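Local coordinates for protein phosphoribosylglycinamide synthetase (Anaerococcus prevotii, PDB 4DIM) that probably binds ATP and a divalent metal ion to drive a ligation reaction, as an enzyme of the ATP-grasp superfamily, at residues 324-328 with 388-392. Residue numbers count along the deposited sequence, not the author numbering.
Sequences GLARM and KDKLD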
# COMPACT_ATOMS: atom_id res chain seq x y z
N GLY A 324 8.75 -15.55 0.10
CA GLY A 324 8.25 -14.98 -1.14
C GLY A 324 9.02 -13.73 -1.54
O GLY A 324 9.58 -13.01 -0.68
N LEU A 325 9.15 -13.54 -2.87
CA LEU A 325 9.87 -12.42 -3.49
C LEU A 325 9.09 -11.98 -4.71
O LEU A 325 8.78 -12.80 -5.56
CB LEU A 325 11.32 -12.81 -3.89
CG LEU A 325 12.17 -11.79 -4.69
CD1 LEU A 325 12.36 -10.50 -3.93
CD2 LEU A 325 13.51 -12.34 -5.04
N ALA A 326 8.77 -10.71 -4.79
CA ALA A 326 8.03 -10.11 -5.91
C ALA A 326 8.81 -8.97 -6.42
O ALA A 326 9.21 -8.12 -5.63
CB ALA A 326 6.65 -9.64 -5.48
N ARG A 327 9.09 -8.95 -7.72
CA ARG A 327 9.83 -7.87 -8.32
C ARG A 327 9.22 -7.40 -9.61
O ARG A 327 8.87 -8.22 -10.47
CB ARG A 327 11.26 -8.35 -8.59
CG ARG A 327 12.12 -8.26 -7.38
CD ARG A 327 13.55 -8.44 -7.77
NE ARG A 327 14.38 -8.55 -6.58
CZ ARG A 327 15.53 -9.18 -6.49
NH1 ARG A 327 16.06 -9.78 -7.56
NH2 ARG A 327 16.18 -9.23 -5.33
N MSE A 328 9.22 -6.07 -9.81
CA MSE A 328 8.81 -5.48 -11.07
C MSE A 328 9.96 -5.65 -12.07
O MSE A 328 11.12 -5.49 -11.69
CB MSE A 328 8.48 -3.98 -10.94
CG MSE A 328 7.41 -3.65 -9.88
SE MSE A 328 5.66 -4.70 -9.90
CE MSE A 328 5.91 -5.86 -8.30
N LYS A 388 15.77 -15.35 -4.32
CA LYS A 388 16.61 -14.41 -5.09
C LYS A 388 17.39 -15.12 -6.21
O LYS A 388 17.46 -14.58 -7.31
CB LYS A 388 17.61 -13.70 -4.18
CG LYS A 388 17.00 -12.67 -3.25
CD LYS A 388 18.03 -12.34 -2.17
CE LYS A 388 17.70 -11.20 -1.23
NZ LYS A 388 18.41 -11.37 0.08
N ASP A 389 17.97 -16.30 -5.92
CA ASP A 389 18.72 -17.08 -6.93
C ASP A 389 17.77 -17.55 -8.00
O ASP A 389 18.07 -17.38 -9.18
CB ASP A 389 19.45 -18.27 -6.29
CG ASP A 389 20.59 -17.89 -5.35
OD1 ASP A 389 21.03 -16.71 -5.38
OD2 ASP A 389 21.03 -18.77 -4.57
N LYS A 390 16.58 -18.03 -7.61
CA LYS A 390 15.54 -18.44 -8.56
C LYS A 390 15.12 -17.24 -9.44
O LYS A 390 14.99 -17.38 -10.65
CB LYS A 390 14.31 -19.02 -7.78
CG LYS A 390 13.24 -19.66 -8.64
CD LYS A 390 12.63 -20.93 -7.99
CE LYS A 390 13.37 -22.19 -8.40
NZ LYS A 390 12.96 -23.40 -7.61
N LEU A 391 14.99 -16.06 -8.84
CA LEU A 391 14.59 -14.85 -9.57
C LEU A 391 15.65 -14.43 -10.61
O LEU A 391 15.29 -14.04 -11.72
CB LEU A 391 14.34 -13.69 -8.57
CG LEU A 391 13.20 -12.68 -8.86
CD1 LEU A 391 13.34 -12.01 -10.19
CD2 LEU A 391 11.87 -13.33 -8.73
N ASP A 392 16.95 -14.52 -10.26
CA ASP A 392 18.03 -14.16 -11.18
C ASP A 392 18.07 -15.02 -12.43
O ASP A 392 18.47 -14.54 -13.47
CB ASP A 392 19.39 -14.26 -10.51
CG ASP A 392 19.66 -13.21 -9.46
OD1 ASP A 392 18.79 -12.31 -9.27
OD2 ASP A 392 20.73 -13.30 -8.80
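Helix-on-sheet packing in the C-terminal part of this ATP-grasp family protein: helix 384-395 lies against one face of the large antiparallel sheet, here over strand 323-329. Within that sheet the strand runs between 223-230 and 375-381, pairing through its backbone with residues such as His228 and Ile377. The axes of the short segments approach to 9.4 Å and cross at -36°, so the helix runs obliquely along the strand in roughly the same direction. Strand alternation selects the residues that meet it: Leu325 and Arg327 point their CA-to-CB bonds toward the helix, while Ala326 points away and touches Cys284. One helical turn, from Lys388 to Leu391 and Asp392, receives them. Leu325 is the apolar centre. Its CD2 sits 3.7 Å from CA of Lys388 and 3.8 Å from CG of Leu391, so the methyl packs into the corner formed by the helix backbone at Lys388 and the side chain of Leu391. Leu391 also rests on Ile377 and Val379, so the helix spans two adjacent strands. Beside this buried leucine pair the partly exposed Arg327 extends toward the helix, placing NH2 4.1 Å from CG of Lys388 in an approach by van der Waals contact alone. No hydrogen bond joins the two segments, which bury 240 Å² between them; NE of Arg327 forms a salt bridge with Glu216 on strand 206-219. Asp392 adds at most a longer-range attraction near the plane of the guanidinium, its OD1 lying 4.1 Å from NH1 of Arg327, beyond salt-bridge distance.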